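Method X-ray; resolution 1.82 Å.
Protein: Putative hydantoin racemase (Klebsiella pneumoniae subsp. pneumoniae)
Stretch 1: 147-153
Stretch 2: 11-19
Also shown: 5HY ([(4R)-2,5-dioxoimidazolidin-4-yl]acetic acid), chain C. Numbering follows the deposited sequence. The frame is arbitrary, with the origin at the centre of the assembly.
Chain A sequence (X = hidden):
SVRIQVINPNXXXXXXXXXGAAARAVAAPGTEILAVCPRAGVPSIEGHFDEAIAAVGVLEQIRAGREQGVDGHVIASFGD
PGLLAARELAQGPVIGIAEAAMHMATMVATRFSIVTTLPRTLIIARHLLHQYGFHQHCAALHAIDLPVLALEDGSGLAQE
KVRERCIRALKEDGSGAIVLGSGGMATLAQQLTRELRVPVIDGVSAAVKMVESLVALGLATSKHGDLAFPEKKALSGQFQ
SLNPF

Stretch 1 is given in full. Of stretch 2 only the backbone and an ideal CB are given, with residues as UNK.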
ATOM      1  N   PRO A 147      21.565 -17.482  18.675  1.00 17.65           N
ATOM      2  CA  PRO A 147      21.958 -18.053  17.387  1.00 17.56           C
ATOM      3  C   PRO A 147      20.977 -19.139  16.956  1.00 17.49           C
ATOM      4  O   PRO A 147      20.390 -19.812  17.804  1.00 17.43           O
ATOM      5  CB  PRO A 147      23.328 -18.669  17.680  1.00 17.59           C
ATOM      6  CG  PRO A 147      23.855 -17.885  18.824  1.00 17.65           C
ATOM      7  CD  PRO A 147      22.658 -17.555  19.663  1.00 17.65           C
ATOM      8  N   VAL A 148      20.801 -19.293  15.647  1.00 17.44           N
ATOM      9  CA  VAL A 148      19.875 -20.278  15.083  1.00 17.44           C
ATOM     10  C   VAL A 148      20.110 -21.689  15.640  1.00 17.50           C
ATOM     11  O   VAL A 148      19.159 -22.391  15.996  1.00 17.39           O
ATOM     12  CB  VAL A 148      19.936 -20.269  13.529  1.00 17.42           C
ATOM     13  CG1 VAL A 148      19.292 -21.513  12.936  1.00 17.39           C
ATOM     14  CG2 VAL A 148      19.268 -19.014  12.985  1.00 17.41           C
ATOM     15  N   LEU A 149      21.378 -22.080  15.741  1.00 17.59           N
ATOM     16  CA  LEU A 149      21.744 -23.429  16.178  1.00 17.73           C
ATOM     17  C   LEU A 149      21.572 -23.685  17.680  1.00 17.89           C
ATOM     18  O   LEU A 149      21.754 -24.816  18.140  1.00 17.90           O
ATOM     19  CB  LEU A 149      23.168 -23.777  15.722  1.00 17.67           C
ATOM     20  CG  LEU A 149      23.376 -23.899  14.207  1.00 17.57           C
ATOM     21  CD1 LEU A 149      24.849 -24.042  13.872  1.00 17.54           C
ATOM     22  CD2 LEU A 149      22.576 -25.058  13.620  1.00 17.46           C
ATOM     23  N   ALA A 150      21.212 -22.646  18.434  1.00 18.08           N
ATOM     24  CA  ALA A 150      20.898 -22.789  19.860  1.00 18.34           C
ATOM     25  C   ALA A 150      19.700 -23.714  20.079  1.00 18.51           C
ATOM     26  O   ALA A 150      19.566 -24.325  21.140  1.00 18.51           O
ATOM     27  CB  ALA A 150      20.647 -21.431  20.501  1.00 18.33           C
ATOM     28  N   LEU A 151      18.838 -23.813  19.068  1.00 18.78           N
ATOM     29  CA  LEU A 151      17.696 -24.727  19.092  1.00 19.09           C
ATOM     30  C   LEU A 151      18.130 -26.194  19.069  1.00 19.39           C
ATOM     31  O   LEU A 151      17.347 -27.084  19.414  1.00 19.36           O
ATOM     32  CB  LEU A 151      16.755 -24.438  17.917  1.00 19.09           C
ATOM     33  CG  LEU A 151      15.902 -23.166  17.990  1.00 19.12           C
ATOM     34  CD1 LEU A 151      15.510 -22.705  16.597  1.00 19.09           C
ATOM     35  CD2 LEU A 151      14.667 -23.373  18.860  1.00 19.10           C
ATOM     36  N   GLU A 152      19.379 -26.434  18.673  1.00 19.72           N
ATOM     37  CA  GLU A 152      19.917 -27.789  18.560  1.00 20.17           C
ATOM     38  C   GLU A 152      21.036 -28.087  19.565  1.00 20.46           C
ATOM     39  O   GLU A 152      21.683 -29.136  19.479  1.00 20.54           O
ATOM     40  CB  GLU A 152      20.423 -28.045  17.131  1.00 20.13           C
ATOM     41  CG  GLU A 152      19.376 -27.880  16.027  1.00 20.31           C
ATOM     42  CD  GLU A 152      18.346 -29.002  15.984  1.00 20.55           C
ATOM     43  OE1 GLU A 152      18.547 -30.049  16.638  1.00 20.70           O
ATOM     44  OE2 GLU A 152      17.329 -28.832  15.282  1.00 20.99           O
ATOM     45  N   ASP A 153      21.259 -27.183  20.518  1.00 20.84           N
ATOM     46  CA  ASP A 153      22.377 -27.333  21.460  1.00 21.20           C
ATOM     47  C   ASP A 153      22.071 -28.163  22.711  1.00 21.41           C
ATOM     48  O   ASP A 153      22.943 -28.367  23.562  1.00 21.48           O
ATOM     49  CB  ASP A 153      23.012 -25.972  21.814  1.00 21.21           C
ATOM     50  CG  ASP A 153      22.165 -25.132  22.767  1.00 21.39           C
ATOM     51  OD1 ASP A 153      22.551 -23.970  23.009  1.00 21.66           O
ATOM     52  OD2 ASP A 153      21.130 -25.612  23.280  1.00 21.53           O
ATOM     53  N   UNK A  11      23.348 -26.732   6.195  1.00 16.43           N
ATOM     54  CA  UNK A  11      24.062 -28.013   6.183  1.00 16.70           C
ATOM     55  C   UNK A  11      24.053 -28.757   7.522  1.00 16.92           C
ATOM     56  O   UNK A  11      24.686 -29.810   7.653  1.00 17.02           O
ATOM     57  CB  UNK A  11      25.513 -27.776   5.758  1.00 16.70           C
ATOM     58  N   UNK A  12      23.341 -28.216   8.509  1.00 17.14           N
ATOM     59  CA  UNK A  12      23.225 -28.857   9.818  1.00 17.40           C
ATOM     60  C   UNK A  12      22.381 -30.125   9.731  1.00 17.69           C
ATOM     61  O   UNK A  12      21.189 -30.065   9.413  1.00 17.68           O
ATOM     62  CB  UNK A  12      22.618 -27.889  10.835  1.00 17.40           C
ATOM     63  N   UNK A  13      23.002 -31.270  10.009  1.00 18.05           N
ATOM     64  CA  UNK A  13      22.280 -32.541  10.022  1.00 18.43           C
ATOM     65  C   UNK A  13      21.308 -32.578  11.200  1.00 18.50           C
ATOM     66  O   UNK A  13      20.219 -33.144  11.092  1.00 18.55           O
ATOM     67  CB  UNK A  13      23.256 -33.717  10.096  1.00 18.43           C
ATOM     68  N   UNK A  14      21.703 -31.960  12.312  1.00 18.62           N
ATOM     69  CA  UNK A  14      20.851 -31.852  13.497  1.00 18.75           C
ATOM     70  C   UNK A  14      19.513 -31.183  13.177  1.00 18.87           C
ATOM     71  O   UNK A  14      18.457 -31.677  13.579  1.00 18.78           O
ATOM     72  CB  UNK A  14      21.574 -31.068  14.594  1.00 18.75           C
ATOM     73  N   UNK A  15      19.565 -30.072  12.445  1.00 19.01           N
ATOM     74  CA  UNK A  15      18.356 -29.358  12.029  1.00 19.24           C
ATOM     75  C   UNK A  15      17.575 -30.144  10.969  1.00 19.16           C
ATOM     76  O   UNK A  15      16.342 -30.121  10.962  1.00 19.09           O
ATOM     77  CB  UNK A  15      18.722 -27.974  11.489  1.00 19.24           C
ATOM     78  N   UNK A  16      18.295 -30.848  10.094  1.00 19.09           N
ATOM     79  CA  UNK A  16      17.676 -31.726   9.095  1.00 19.10           C
ATOM     80  C   UNK A  16      16.847 -32.826   9.772  1.00 19.16           C
ATOM     81  O   UNK A  16      15.759 -33.167   9.303  1.00 19.12           O
ATOM     82  CB  UNK A  16      18.748 -32.350   8.199  1.00 19.10           C
ATOM     83  N   UNK A  17      17.365 -33.360  10.879  1.00 19.25           N
ATOM     84  CA  UNK A  17      16.664 -34.366  11.684  1.00 19.40           C
ATOM     85  C   UNK A  17      15.369 -33.821  12.288  1.00 19.24           C
ATOM     86  O   UNK A  17      14.336 -34.492  12.259  1.00 19.24           O
ATOM     87  CB  UNK A  17      17.579 -34.873  12.800  1.00 19.40           C
ATOM     88  N   UNK A  18      15.438 -32.609  12.837  1.00 19.08           N
ATOM     89  CA  UNK A  18      14.277 -31.932  13.419  1.00 18.96           C
ATOM     90  C   UNK A  18      13.216 -31.666  12.351  1.00 18.84           C
ATOM     91  O   UNK A  18      12.029 -31.934  12.559  1.00 18.78           O
ATOM     92  CB  UNK A  18      14.699 -30.620  14.083  1.00 18.96           C
ATOM     93  N   UNK A  19      13.661 -31.147  11.208  1.00 18.64           N
ATOM     94  CA  UNK A  19      12.792 -30.867  10.067  1.00 18.50           C
ATOM     95  C   UNK A  19      12.150 -32.150   9.522  1.00 18.49           C
ATOM     96  O   UNK A  19      10.939 -32.191   9.282  1.00 18.44           O
ATOM     97  CB  UNK A  19      13.585 -30.167   8.962  1.00 18.50           C
TER
HETATM   98  C   5HY C   1      15.760 -21.262   9.431  1.00 19.01           C
HETATM   99  N   5HY C   1      17.691 -20.012   9.378  1.00 19.03           N
HETATM  100  O   5HY C   1      14.587 -21.628   9.455  1.00 18.88           O
HETATM  101  CA  5HY C   1      16.236 -19.817   9.355  1.00 19.06           C
HETATM  102  CB  5HY C   1      15.741 -18.960  10.541  1.00 19.13           C
HETATM  103  CG  5HY C   1      15.931 -19.561  11.943  1.00 19.38           C
HETATM  104  OAB 5HY C   1      19.062 -21.808   9.397  1.00 18.91           O
HETATM  105  NAF 5HY C   1      16.817 -22.072   9.437  1.00 18.97           N
HETATM  106  CAI 5HY C   1      17.929 -21.328   9.397  1.00 19.04           C
HETATM  107  OD1 5HY C   1      15.735 -18.788  12.903  1.00 19.89           O
HETATM  108  OD2 5HY C   1      16.248 -20.766  12.042  1.00 19.85           O

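Position 11 lies before the helix, and its ideal CB has nothing of stretch 1 within 5.5 Å. Stretch 1 sets no demand here, so many residues would do. The deposited residue is Thr-11.

Position 12 immediately precedes the helix, with phi/psi of -70/116. Its CB points toward stretch 1 and lies 4.0 Å from Leu-149 CD2. The first turn of the helix leaves backbone NH groups without partners, so a short acceptor such as Ser, Thr, Asp or Asn would suit. The residue is Ser-12. Its OG accepts a capping hydrogen bond from N of position 15 at 3.1 Å, and it also lies 3.9 Å from Leu-149 CD2.

Position 13 opens the helix, with its CB out of reach of stretch 1. Many helix-compatible residues would fit. It is Leu-13.

Position 14 points toward stretch 1. Its ideal CB is already 3.8 Å from Glu-152 OE1, so a small residue such as Ala or Ser is a natural choice, though a longer one might turn aside. It is Ala-14. Its CB packs beside the carboxylate without a hydrogen bond.

Position 15 points sideways. Its ideal CB is 4.1 Å from Glu-152 OE2 and 5.3 Å from Leu-149 CD2. A long apolar chain could reach the methyl groups of Val-148 and Leu-149; Met, Leu or Ile are candidates. It is Met-15. Its CE sits 3.7 Å from both Val-148 CG1 and Leu-149 CD2, joining the two in one apolar contact. Val-148 CG1 also lies 3.3 Å from OD2 of the bound 5HY, so Met-15 packs on a residue that touches the ligand.

Position 16 points away from stretch 1, which leaves the choice open. It is Thr-16. Its OG1 donates to Ser-12 O at 2.7 Å.

Position 17 points sideways, with nothing of stretch 1 near its ideal CB. A polar or charged residue would be acceptable. It is Glu-17, which makes no contact with stretch 1.

Position 18 points toward stretch 1, with its ideal CB 3.4 Å from Glu-152 OE2. So close a carboxylate oxygen favours a short donor, Ser or Thr. It is Thr-18, with chi1 at -56° (m). Its OG1 donates a 2.6 Å hydrogen bond to Glu-152 OE2, the only hydrogen bond between the stretches.

Position 19 points sideways, and no atom of stretch 1 lies near its ideal CB. Many residues would fit. It is Ile-19, which makes no contact with stretch 1.

Stretch 2 11-19: TSLAMTETI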
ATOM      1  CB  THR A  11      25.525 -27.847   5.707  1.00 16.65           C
ATOM      2  OG1 THR A  11      26.207 -26.929   6.570  1.00 16.68           O
ATOM      3  CG2 THR A  11      25.575 -27.333   4.272  1.00 16.62           C
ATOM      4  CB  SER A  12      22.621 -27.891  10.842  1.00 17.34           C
ATOM      5  OG  SER A  12      22.282 -28.561  12.047  1.00 17.06           O
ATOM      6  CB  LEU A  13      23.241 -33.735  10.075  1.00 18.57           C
ATOM      7  CG  LEU A  13      22.883 -34.977   9.239  1.00 19.06           C
ATOM      8  CD1 LEU A  13      24.002 -35.991   9.296  1.00 19.61           C
ATOM      9  CD2 LEU A  13      21.571 -35.641   9.654  1.00 19.72           C
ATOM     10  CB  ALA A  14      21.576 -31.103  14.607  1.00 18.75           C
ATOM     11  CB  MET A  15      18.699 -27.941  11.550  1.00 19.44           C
ATOM     12  CG  MET A  15      17.494 -27.073  11.173  1.00 20.27           C
ATOM     13  SD  MET A  15      17.520 -25.374  11.803  1.00 22.55           S
ATOM     14  CE  MET A  15      19.274 -25.035  11.908  1.00 21.09           C
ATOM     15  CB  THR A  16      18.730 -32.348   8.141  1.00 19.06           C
ATOM     16  OG1 THR A  16      19.567 -31.316   7.605  1.00 18.90           O
ATOM     17  CG2 THR A  16      18.059 -33.090   6.988  1.00 19.16           C
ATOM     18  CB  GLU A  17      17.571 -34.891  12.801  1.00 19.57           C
ATOM     19  CG  GLU A  17      18.727 -35.767  12.330  1.00 20.57           C
ATOM     20  CD  GLU A  17      19.848 -35.869  13.356  1.00 21.89           C
ATOM     21  OE1 GLU A  17      19.593 -35.656  14.562  1.00 22.64           O
ATOM     22  OE2 GLU A  17      20.992 -36.165  12.954  1.00 22.84           O
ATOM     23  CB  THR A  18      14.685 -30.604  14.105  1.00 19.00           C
ATOM     24  OG1 THR A  18      15.689 -30.864  15.093  1.00 19.12           O
ATOM     25  CG2 THR A  18      13.486 -29.932  14.779  1.00 19.03           C
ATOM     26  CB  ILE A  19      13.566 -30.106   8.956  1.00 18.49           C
ATOM     27  CG1 ILE A  19      13.822 -28.658   9.390  1.00 18.27           C
ATOM     28  CG2 ILE A  19      12.808 -30.141   7.636  1.00 18.35           C
ATOM     29  CD1 ILE A  19      14.954 -27.972   8.647  1.00 18.12           C
TER
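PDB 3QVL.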